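Local coordinates for maltose-binding protein MalE1 (Thermotoga maritima, PDB 6DTU) that binds maltotetraose and, as a solute-binding protein, probably hands maltose and related sugars to a membrane transporter for uptake, at residues V60-H63 against D64-G67; V37-Q40 against D41-S44; P330-V334 against P335-A339; A278-F281 against L282-F285. All blocks are in the same frame, centred on the assembly; numbering follows the deposited sequence.

Contacts 1 and 2 line the sugar site together, their centres about 11 Å apart: Trp65 packs on Phe39, Ile42 and Lys43, and both contacts reach the glucose of chain C. Contact 1 is buried throughout and meets the sugar through a carboxylate and an indole N-H; contact 2, partly buried, uses an aromatic ring, backbone carbonyls and waters. Contact 3, also partly buried, touches contact 1 but packs mostly apolar side chains against one another, though its Met331 still belongs to the pocket. Contact 4, partly buried, lies off the site, about 18 Å from contact 1 between centres, where helix 275-286, with a pi-type turn near its end, rests on the sheet of strand 58-62.

Contact 1: V60-H63 against D64-G67; sequences VGAH and DWVG. With GLC (alpha-D-glucopyranose), chain C.
Asp64, its carboxylate folded back beside the methyl of Ala62, accepts two hydroxyls of the chain C glucose: O2 to OD1 at 2.7 Å and O3 to OD2 at 2.8 Å. With an oxygen for each hydroxyl, the carboxylate is fixed in its rotation. A chi1 of 62° sets CG between the backbone N and carbonyl carbon and carries OD1 of Asp64 to 3.2 Å from CB of Ala62. Trp65 adds a donor, NE1 to the same sugar O3 at 2.9 Å, a bent bond (138°) made at the edge of the indole; O3 thus gives its proton to the acid and takes one from the ring. Two backbone bonds, Trp65 N to Ala62 O (3.2 Å) and Val66 N to His63 O (3.0 Å), turn the chain from strand 58-62 into helix 66-71. One indole face lies on the strand end, with Ala62 N above it and CA of Gly61 in a CH-pi contact 3.9 Å from the centroid of the six-membered ring. A leucine in place of Trp65 would probably leave O3 without this donor and Gly61 without its aromatic cover. His63 turns away, its NE2 bonded to Met331 O and its ND1 to Val263 N. Such a strand-to-helix turn, presenting polar groups to a sugar hydroxyl pair, belongs to the glycan pocket of this periplasmic binding protein.

Contact 2: V37-Q40 against D41-S44; sequences VNFQ and DIKS. With GLC (alpha-D-glucopyranose), chain C; GLC (alpha-D-glucopyranose), chain B; GLC (alpha-D-glucopyranose), chain D; GLC (alpha-D-glucopyranose), chain E.
Gln40 O, one helical turn before Ser44, is gripped by the sugar hydroxyl O3 of the chain B glucose at 2.9 Å and by water 2; O4 of the same glucose adds a weak bond. Water 2 also hydrogen-bonds Ser44 OG, bridging residues whose own O and OG are too far apart to bond. Phe39 O likewise has two donors, Ile42 N at 3.1 Å and water 1 at 2.8 Å, and this water in turn accepts from Lys43 N, standing where a direct helix bond would run. At the start of the helix, Asn38 O takes Asp41 N at 2.8 Å, while Asn38 ND2 sends a nearly straight bond (172°) to Asp41 OD2 at 3.1 Å. The donor lies above the carboxylate plane, and the amide is turned steeply against it. Apolar closure comes from Val37 CG1 on Ile42 CG1, 3.7 Å apart. Phe39, its CG anti to the backbone N (chi1 177°), reaches out to the tetrasaccharide: O4 of the chain D glucose sits over one face, O2 of the chain C glucose at the edge, and CE2 of Phe39 is 3.4 Å from O4 of the chain E glucose. Replacing the ring by the methyl of an alanine would probably strip three sugar units of this aromatic surface and open a gap beside Trp65. Carbonyls of the weakly bonded first turn accept from the sugar and from waters, which suggests that the non-reducing glucose is recognised partly through the main chain.

Contact 3: P330-V334 against P335-A339; sequences PMPNV and PQMAA
Val334 O accepts the N-H of Met337 at 3.1 Å in a nearly straight bond (170°), the donor standing well above the carbonyl plane. This closes a tight turn around which the side chains gather. Met337 doubles back: CG is anti to the backbone N (chi1 -165°) and the chain bends at chi2, so that SD comes to 3.9 Å from both CG and CD of Pro332, side chains meeting at an angle. Gln336 is bent at chi2 as well, bringing OE1 to 3.5 Å from CB of Val334. Residues 335-337 form a 3-10 segment between strand 329-330 and helix 341-352, in the loop that also brings Met331 to the glycan pocket. Pro335 stands in the first position of this segment, where no backbone N-H is needed; CD of Pro335 packs 3.6 Å from CB of Val334. Pro332 O is buried here without a polar partner, with CG of Met337 3.9 Å away. Farther out, Phe170 touches Pro332, Val334 and Gln336 alike, and Val169 meets Met337, both from strand 168-173. Asn333 ties the loop to the chain at 94-96, its ND2 hydrogen-bonded to Ala94 O and Ser96 O, while Pro335 leans on Val71 of helix 66-71.

Contact 4: A278-F281 against L282-F285; sequences AIEF and LTSF
Glu280 and Ser284 lie one turn apart on helix 275-286, a local contact near the end of a helix packed against the larger mixed sheet. Glu280 O receives Ser284 N at 2.9 Å and Ser284 OG at 2.7 Å, the two donors arriving from opposite faces of the carbonyl plane. Ser284 OG, wedged between its own N and C (chi1 77°), points back along the helix to that oxygen. The glutamate chain bends at chi2 as well, bringing OE2 of Glu280 to 3.5 Å from CB of Ser284. One residue back, Thr283 N meets Ile279 O at 2.8 Å almost in line with the C=O, and CG2 of Thr283 lies 4.1 Å from CG2 of Ile279. The helix then widens into a pi-type turn at 282-285, where Phe285 N reaches Phe281 O through a weak bond, at 3.3 Å. The rings of Phe281 and Phe285 meet obliquely, their planes at 65°, and CE1 of Phe281 approaches the edge of the Phe285 ring, 3.6 Å from its CD2. Phe281 meets Phe24 edge-to-face. Against the sheet, Leu282 rests on Ile58, Phe266 and Val268, and Ala278 on Ile58, Val268 and Leu5, seating the helix on strands 4-9, 58-62 and 260-268. Phe285 O is held by OG1 of Thr291.

Contact 1: V60-H63 against D64-G67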
loop_
_atom_site.group_PDB
_atom_site.type_symbol
_atom_site.label_atom_id
_atom_site.label_comp_id
_atom_site.label_asym_id
_atom_site.label_seq_id
_atom_site.Cartn_x
_atom_site.Cartn_y
_atom_site.Cartn_z
ATOM N N VAL A 60 4.819 -8.015 -9.312
ATOM C CA VAL A 60 3.554 -7.700 -8.663
ATOM C C VAL A 60 3.811 -6.562 -7.688
ATOM O O VAL A 60 4.707 -6.654 -6.845
ATOM C CB VAL A 60 2.971 -8.930 -7.944
ATOM C CG1 VAL A 60 1.632 -8.585 -7.322
ATOM C CG2 VAL A 60 2.876 -10.148 -8.887
ATOM N N GLY A 61 3.015 -5.507 -7.765
ATOM C CA GLY A 61 3.242 -4.402 -6.856
ATOM C C GLY A 61 2.270 -3.275 -7.065
ATOM O O GLY A 61 1.194 -3.460 -7.628
ATOM N N ALA A 62 2.639 -2.111 -6.548
ATOM C CA ALA A 62 1.705 -0.996 -6.436
ATOM C C ALA A 62 1.764 -0.055 -7.627
ATOM O O ALA A 62 2.779 0.058 -8.321
ATOM C CB ALA A 62 1.934 -0.218 -5.142
ATOM N N HIS A 63 0.644 0.634 -7.854
ATOM C CA HIS A 63 0.500 1.428 -9.065
ATOM C C HIS A 63 1.352 2.689 -9.057
ATOM O O HIS A 63 1.583 3.263 -10.128
ATOM C CB HIS A 63 -0.960 1.802 -9.289
ATOM C CG HIS A 63 -1.421 2.933 -8.428
ATOM N ND1 HIS A 63 -1.963 2.740 -7.177
ATOM C CD2 HIS A 63 -1.426 4.268 -8.641
ATOM C CE1 HIS A 63 -2.281 3.912 -6.654
ATOM N NE2 HIS A 63 -1.977 4.853 -7.526
ATOM N N ASP A 64 1.809 3.150 -7.891
ATOM C CA ASP A 64 2.682 4.327 -7.901
ATOM C C ASP A 64 3.968 4.071 -8.670
ATOM O O ASP A 64 4.619 5.032 -9.090
ATOM C CB ASP A 64 3.026 4.801 -6.482
ATOM C CG ASP A 64 3.794 3.752 -5.672
ATOM O OD1 ASP A 64 3.181 2.706 -5.372
ATOM O OD2 ASP A 64 4.979 3.988 -5.339
ATOM N N TRP A 65 4.339 2.806 -8.884
ATOM C CA TRP A 65 5.549 2.493 -9.635
ATOM C C TRP A 65 5.406 2.769 -11.127
ATOM O O TRP A 65 6.427 2.879 -11.814
ATOM C CB TRP A 65 5.874 1.009 -9.520
ATOM C CG TRP A 65 6.015 0.440 -8.152
ATOM C CD1 TRP A 65 6.010 1.113 -6.959
ATOM C CD2 TRP A 65 6.202 -0.941 -7.844
ATOM N NE1 TRP A 65 6.197 0.224 -5.919
ATOM C CE2 TRP A 65 6.307 -1.044 -6.437
ATOM C CE3 TRP A 65 6.286 -2.108 -8.622
ATOM C CZ2 TRP A 65 6.510 -2.273 -5.784
ATOM C CZ3 TRP A 65 6.471 -3.334 -7.969
ATOM C CH2 TRP A 65 6.548 -3.403 -6.569
ATOM N N VAL A 66 4.180 2.901 -11.645
ATOM C CA VAL A 66 3.954 2.760 -13.087
ATOM C C VAL A 66 4.692 3.835 -13.882
ATOM O O VAL A 66 5.367 3.535 -14.872
ATOM C CB VAL A 66 2.448 2.737 -13.413
ATOM C CG1 VAL A 66 2.235 2.879 -14.900
ATOM C CG2 VAL A 66 1.808 1.471 -12.920
ATOM N N GLY A 67 4.526 5.108 -13.508
ATOM C CA GLY A 67 5.129 6.175 -14.300
ATOM C C GLY A 67 6.639 6.064 -14.419
ATOM O O GLY A 67 7.196 6.160 -15.515
HETATM C C1 GLC C . 4.172 2.423 -0.729
HETATM C C2 GLC C . 4.566 2.501 -2.151
HETATM C C3 GLC C . 5.983 2.067 -2.360
HETATM C C4 GLC C . 6.935 2.891 -1.585
HETATM C C5 GLC C . 6.593 2.841 -0.074
HETATM C C6 GLC C . 7.373 3.736 0.676
HETATM O O2 GLC C . 3.696 1.624 -2.922
HETATM O O3 GLC C . 6.315 2.155 -3.782
HETATM O O4 GLC C . 8.265 2.337 -1.782
HETATM O O5 GLC C . 5.092 3.239 0.091
HETATM O O6 GLC C . 7.032 3.583 2.037
#

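Contact 2: V37-Q40 against D41-S44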
loop_
_atom_site.group_PDB
_atom_site.type_symbol
_atom_site.label_atom_id
_atom_site.label_comp_id
_atom_site.label_asym_id
_atom_site.label_seq_id
_atom_site.Cartn_x
_atom_site.Cartn_y
_atom_site.Cartn_z
ATOM N N VAL A 37 10.104 -11.589 -3.024
ATOM C CA VAL A 37 10.996 -10.442 -2.870
ATOM C C VAL A 37 10.336 -9.506 -1.866
ATOM O O VAL A 37 9.130 -9.252 -1.947
ATOM C CB VAL A 37 11.255 -9.713 -4.210
ATOM C CG1 VAL A 37 12.185 -8.545 -4.016
ATOM C CG2 VAL A 37 11.807 -10.674 -5.277
ATOM N N ASN A 38 11.106 -9.009 -0.903
ATOM C CA ASN A 38 10.563 -8.024 0.026
ATOM C C ASN A 38 9.932 -6.869 -0.743
ATOM O O ASN A 38 10.513 -6.361 -1.705
ATOM C CB ASN A 38 11.723 -7.503 0.873
ATOM C CG ASN A 38 11.294 -6.479 1.910
ATOM O OD1 ASN A 38 10.275 -6.624 2.583
ATOM N ND2 ASN A 38 12.072 -5.396 2.008
ATOM N N PHE A 39 8.725 -6.470 -0.328
ATOM C CA PHE A 39 7.944 -5.535 -1.131
ATOM C C PHE A 39 8.720 -4.259 -1.450
ATOM O O PHE A 39 8.753 -3.814 -2.602
ATOM C CB PHE A 39 6.619 -5.198 -0.456
ATOM C CG PHE A 39 5.831 -4.173 -1.223
ATOM C CD1 PHE A 39 5.049 -4.558 -2.298
ATOM C CD2 PHE A 39 5.951 -2.824 -0.931
ATOM C CE1 PHE A 39 4.341 -3.635 -3.037
ATOM C CE2 PHE A 39 5.261 -1.899 -1.676
ATOM C CZ PHE A 39 4.454 -2.293 -2.722
ATOM N N GLN A 40 9.324 -3.637 -0.431
ATOM C CA GLN A 40 10.072 -2.395 -0.621
ATOM C C GLN A 40 11.317 -2.582 -1.463
ATOM O O GLN A 40 11.963 -1.586 -1.805
ATOM C CB GLN A 40 10.581 -1.844 0.713
ATOM C CG GLN A 40 9.546 -1.413 1.733
ATOM C CD GLN A 40 9.029 -0.006 1.568
ATOM O OE1 GLN A 40 7.858 0.194 1.251
ATOM N NE2 GLN A 40 9.887 0.984 1.824
ATOM N N ASP A 41 11.681 -3.821 -1.779
ATOM C CA ASP A 41 12.843 -4.094 -2.609
ATOM C C ASP A 41 12.487 -4.489 -4.032
ATOM O O ASP A 41 13.380 -4.556 -4.879
ATOM C CB ASP A 41 13.724 -5.174 -1.953
ATOM C CG ASP A 41 14.420 -4.664 -0.706
ATOM O OD1 ASP A 41 14.704 -3.453 -0.652
ATOM O OD2 ASP A 41 14.642 -5.457 0.223
ATOM N N ILE A 42 11.207 -4.713 -4.339
ATOM C CA ILE A 42 10.860 -5.182 -5.676
ATOM C C ILE A 42 11.254 -4.164 -6.736
ATOM O O ILE A 42 11.882 -4.510 -7.749
ATOM C CB ILE A 42 9.362 -5.533 -5.765
ATOM C CG1 ILE A 42 9.052 -6.763 -4.914
ATOM C CG2 ILE A 42 8.937 -5.740 -7.221
ATOM C CD1 ILE A 42 7.547 -7.088 -4.859
ATOM N N LYS A 43 10.839 -2.909 -6.556
ATOM C CA LYS A 43 11.081 -1.919 -7.606
ATOM C C LYS A 43 12.561 -1.607 -7.757
ATOM O O LYS A 43 13.061 -1.458 -8.883
ATOM C CB LYS A 43 10.290 -0.629 -7.378
ATOM C CG LYS A 43 10.603 0.389 -8.465
ATOM C CD LYS A 43 9.494 1.411 -8.650
ATOM C CE LYS A 43 9.372 2.340 -7.455
ATOM N NZ LYS A 43 10.555 3.232 -7.282
ATOM N N SER A 44 13.263 -1.456 -6.637
ATOM C CA SER A 44 14.689 -1.148 -6.698
ATOM C C SER A 44 15.480 -2.302 -7.302
ATOM O O SER A 44 16.367 -2.073 -8.140
ATOM C CB SER A 44 15.204 -0.755 -5.307
ATOM O OG SER A 44 14.848 -1.739 -4.346
HETATM C C1 GLC C . 4.172 2.423 -0.729
HETATM C C2 GLC C . 4.566 2.501 -2.151
HETATM C C3 GLC C . 5.983 2.067 -2.360
HETATM C C4 GLC C . 6.935 2.891 -1.585
HETATM C C5 GLC C . 6.593 2.841 -0.074
HETATM C C6 GLC C . 7.373 3.736 0.676
HETATM O O2 GLC C . 3.696 1.624 -2.922
HETATM O O3 GLC C . 6.315 2.155 -3.782
HETATM O O4 GLC C . 8.265 2.337 -1.782
HETATM O O5 GLC C . 5.092 3.239 0.091
HETATM O O6 GLC C . 7.032 3.583 2.037
HETATM C C1 GLC B . 9.086 3.117 -2.626
HETATM C C2 GLC B . 9.896 2.205 -3.459
HETATM C C3 GLC B . 10.904 1.493 -2.639
HETATM C C4 GLC B . 11.797 2.433 -1.892
HETATM C C5 GLC B . 10.977 3.309 -0.918
HETATM C C6 GLC B . 11.759 4.281 -0.206
HETATM O O2 GLC B . 8.982 1.213 -4.102
HETATM O O3 GLC B . 11.700 0.671 -3.552
HETATM O O4 GLC B . 12.766 1.673 -1.153
HETATM O O5 GLC B . 9.933 4.018 -1.807
HETATM O O6 GLC B . 12.381 5.141 -1.131
HETATM C C1 GLC D . 3.274 -6.798 1.922
HETATM C C2 GLC D . 2.201 -6.331 1.022
HETATM C C3 GLC D . 2.441 -4.959 0.540
HETATM C C4 GLC D . 2.596 -4.008 1.675
HETATM C C5 GLC D . 3.798 -4.428 2.564
HETATM C C6 GLC D . 3.898 -3.709 3.760
HETATM O O1 GLC D . 4.470 -6.911 1.219
HETATM O O2 GLC D . 2.147 -7.271 -0.099
HETATM O O3 GLC D . 1.281 -4.597 -0.294
HETATM O O4 GLC D . 2.839 -2.669 1.164
HETATM O O5 GLC D . 3.477 -5.863 3.012
HETATM O O6 GLC D . 5.114 -4.082 4.418
HETATM C C1 GLC E . 1.921 -1.748 1.676
HETATM C C2 GLC E . 1.288 -1.023 0.546
HETATM C C3 GLC E . 2.291 -0.368 -0.291
HETATM C C4 GLC E . 3.135 0.598 0.515
HETATM C C5 GLC E . 3.793 -0.100 1.743
HETATM C C6 GLC E . 4.384 0.830 2.661
HETATM O O2 GLC E . 0.621 -2.021 -0.281
HETATM O O3 GLC E . 1.640 0.441 -1.339
HETATM O O4 GLC E . 4.246 1.097 -0.309
HETATM O O5 GLC E . 2.664 -0.789 2.498
HETATM O O6 GLC E . 5.214 0.111 3.559
HETATM O O HOH W 1 9.523 -1.716 -4.294
HETATM O O HOH W 2 14.540 -0.177 -1.816
#

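Contact 3: P330-V334 against P335-A339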
loop_
_atom_site.group_PDB
_atom_site.type_symbol
_atom_site.label_atom_id
_atom_site.label_comp_id
_atom_site.label_asym_id
_atom_site.label_seq_id
_atom_site.Cartn_x
_atom_site.Cartn_y
_atom_site.Cartn_z
ATOM N N PRO A 330 -5.747 8.755 -3.943
ATOM C CA PRO A 330 -4.912 7.794 -4.674
ATOM C C PRO A 330 -3.461 8.267 -4.729
ATOM O O PRO A 330 -3.182 9.459 -4.888
ATOM C CB PRO A 330 -5.542 7.760 -6.074
ATOM C CG PRO A 330 -6.964 8.240 -5.859
ATOM C CD PRO A 330 -6.845 9.281 -4.773
ATOM N N MET A 331 -2.534 7.338 -4.509
ATOM C CA MET A 331 -1.128 7.666 -4.688
ATOM C C MET A 331 -0.920 8.143 -6.116
ATOM O O MET A 331 -1.534 7.607 -7.039
ATOM C CB MET A 331 -0.227 6.446 -4.470
ATOM C CG MET A 331 -0.171 5.908 -3.077
ATOM S SD MET A 331 1.075 4.618 -2.906
ATOM C CE MET A 331 0.298 3.222 -3.713
ATOM N N PRO A 332 -0.110 9.171 -6.336
ATOM C CA PRO A 332 0.291 9.493 -7.710
ATOM C C PRO A 332 1.060 8.350 -8.341
ATOM O O PRO A 332 1.759 7.597 -7.665
ATOM C CB PRO A 332 1.205 10.703 -7.536
ATOM C CG PRO A 332 0.796 11.308 -6.263
ATOM C CD PRO A 332 0.378 10.168 -5.369
ATOM N N ASN A 333 0.959 8.242 -9.658
ATOM C CA ASN A 333 1.790 7.286 -10.371
ATOM C C ASN A 333 2.815 7.967 -11.266
ATOM O O ASN A 333 3.510 7.286 -12.020
ATOM C CB ASN A 333 0.970 6.224 -11.123
ATOM C CG ASN A 333 0.372 6.720 -12.433
ATOM O OD1 ASN A 333 0.496 7.884 -12.810
ATOM N ND2 ASN A 333 -0.274 5.810 -13.152
ATOM N N VAL A 334 2.949 9.286 -11.167
ATOM C CA VAL A 334 3.874 10.037 -12.017
ATOM C C VAL A 334 5.308 9.647 -11.677
ATOM O O VAL A 334 5.561 9.189 -10.555
ATOM C CB VAL A 334 3.605 11.544 -11.896
ATOM C CG1 VAL A 334 2.205 11.834 -12.387
ATOM C CG2 VAL A 334 3.809 12.030 -10.460
ATOM N N PRO A 335 6.271 9.775 -12.597
ATOM C CA PRO A 335 7.651 9.375 -12.261
ATOM C C PRO A 335 8.205 10.105 -11.064
ATOM O O PRO A 335 9.073 9.565 -10.370
ATOM C CB PRO A 335 8.454 9.711 -13.526
ATOM C CG PRO A 335 7.446 9.778 -14.606
ATOM C CD PRO A 335 6.145 10.213 -13.995
ATOM N N GLN A 336 7.735 11.325 -10.821
ATOM C CA GLN A 336 8.218 12.169 -9.740
ATOM C C GLN A 336 7.863 11.651 -8.351
ATOM O O GLN A 336 8.363 12.192 -7.361
ATOM C CB GLN A 336 7.722 13.612 -9.924
ATOM C CG GLN A 336 8.309 14.333 -11.141
ATOM C CD GLN A 336 7.558 14.051 -12.427
ATOM O OE1 GLN A 336 6.517 13.381 -12.436
ATOM N NE2 GLN A 336 8.089 14.556 -13.534
ATOM N N MET A 337 6.987 10.655 -8.234
ATOM C CA MET A 337 6.704 10.120 -6.908
ATOM C C MET A 337 7.923 9.423 -6.321
ATOM O O MET A 337 8.018 9.282 -5.101
ATOM C CB MET A 337 5.516 9.160 -6.980
ATOM C CG MET A 337 4.888 8.808 -5.629
ATOM S SD MET A 337 4.246 10.300 -4.826
ATOM C CE MET A 337 3.982 9.680 -3.167
ATOM N N ALA A 338 8.836 8.932 -7.168
ATOM C CA ALA A 338 10.018 8.244 -6.659
ATOM C C ALA A 338 10.850 9.163 -5.767
ATOM O O ALA A 338 11.537 8.697 -4.857
ATOM C CB ALA A 338 10.871 7.727 -7.822
ATOM N N ALA A 339 10.795 10.465 -6.017
ATOM C CA ALA A 339 11.539 11.429 -5.215
ATOM C C ALA A 339 10.889 11.714 -3.864
ATOM O O ALA A 339 11.453 12.467 -3.068
ATOM C CB ALA A 339 11.679 12.744 -5.985
#

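Contact 4: A278-F281 against L282-F285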
loop_
_atom_site.group_PDB
_atom_site.type_symbol
_atom_site.label_atom_id
_atom_site.label_comp_id
_atom_site.label_asym_id
_atom_site.label_seq_id
_atom_site.Cartn_x
_atom_site.Cartn_y
_atom_site.Cartn_z
ATOM N N ALA A 278 4.160 -13.791 -21.082
ATOM C CA ALA A 278 3.766 -13.208 -19.802
ATOM C C ALA A 278 2.436 -12.483 -19.925
ATOM O O ALA A 278 1.553 -12.643 -19.074
ATOM C CB ALA A 278 4.850 -12.247 -19.294
ATOM N N ILE A 279 2.273 -11.694 -20.989
ATOM C CA ILE A 279 0.997 -11.029 -21.216
ATOM C C ILE A 279 -0.124 -12.056 -21.367
ATOM O O ILE A 279 -1.211 -11.898 -20.793
ATOM C CB ILE A 279 1.094 -10.068 -22.423
ATOM C CG1 ILE A 279 1.995 -8.890 -22.073
ATOM C CG2 ILE A 279 -0.292 -9.538 -22.775
ATOM C CD1 ILE A 279 2.354 -8.022 -23.321
ATOM N N GLU A 280 0.124 -13.134 -22.124
ATOM C CA GLU A 280 -0.890 -14.172 -22.311
ATOM C C GLU A 280 -1.300 -14.799 -20.986
ATOM O O GLU A 280 -2.484 -15.038 -20.734
ATOM C CB GLU A 280 -0.374 -15.257 -23.258
ATOM C CG GLU A 280 -1.326 -16.478 -23.411
ATOM C CD GLU A 280 -2.576 -16.198 -24.257
ATOM O OE1 GLU A 280 -2.671 -15.121 -24.896
ATOM O OE2 GLU A 280 -3.476 -17.071 -24.287
ATOM N N PHE A 281 -0.323 -15.139 -20.159
ATOM C CA PHE A 281 -0.592 -15.653 -18.822
ATOM C C PHE A 281 -1.472 -14.697 -18.012
ATOM O O PHE A 281 -2.432 -15.121 -17.354
ATOM C CB PHE A 281 0.758 -15.899 -18.166
ATOM C CG PHE A 281 0.695 -16.288 -16.744
ATOM C CD1 PHE A 281 0.409 -17.575 -16.378
ATOM C CD2 PHE A 281 0.965 -15.365 -15.765
ATOM C CE1 PHE A 281 0.392 -17.938 -15.046
ATOM C CE2 PHE A 281 0.925 -15.711 -14.435
ATOM C CZ PHE A 281 0.647 -16.988 -14.075
ATOM N N LEU A 282 -1.184 -13.398 -18.082
ATOM C CA LEU A 282 -1.954 -12.439 -17.295
ATOM C C LEU A 282 -3.367 -12.283 -17.834
ATOM O O LEU A 282 -4.327 -12.272 -17.057
ATOM C CB LEU A 282 -1.248 -11.085 -17.266
ATOM C CG LEU A 282 0.090 -11.114 -16.520
ATOM C CD1 LEU A 282 0.634 -9.694 -16.554
ATOM C CD2 LEU A 282 -0.059 -11.599 -15.091
ATOM N N THR A 283 -3.518 -12.128 -19.153
ATOM C CA THR A 283 -4.842 -11.814 -19.703
ATOM C C THR A 283 -5.744 -13.036 -19.818
ATOM O O THR A 283 -6.965 -12.921 -19.660
ATOM C CB THR A 283 -4.725 -11.127 -21.070
ATOM O OG1 THR A 283 -4.102 -12.032 -21.997
ATOM C CG2 THR A 283 -3.929 -9.821 -20.944
ATOM N N SER A 284 -5.186 -14.193 -20.157
ATOM C CA SER A 284 -6.016 -15.356 -20.449
ATOM C C SER A 284 -6.310 -16.201 -19.222
ATOM O O SER A 284 -7.194 -17.067 -19.282
ATOM C CB SER A 284 -5.322 -16.253 -21.480
ATOM O OG SER A 284 -4.287 -17.017 -20.855
ATOM N N PHE A 285 -5.572 -15.991 -18.132
ATOM C CA PHE A 285 -5.644 -16.856 -16.958
ATOM C C PHE A 285 -5.786 -16.023 -15.692
ATOM O O PHE A 285 -6.792 -16.134 -14.990
ATOM C CB PHE A 285 -4.396 -17.758 -16.887
ATOM C CG PHE A 285 -4.330 -18.663 -15.668
ATOM C CD1 PHE A 285 -5.447 -19.380 -15.241
ATOM C CD2 PHE A 285 -3.125 -18.861 -15.001
ATOM C CE1 PHE A 285 -5.385 -20.220 -14.139
ATOM C CE2 PHE A 285 -3.057 -19.722 -13.898
ATOM C CZ PHE A 285 -4.185 -20.415 -13.486
#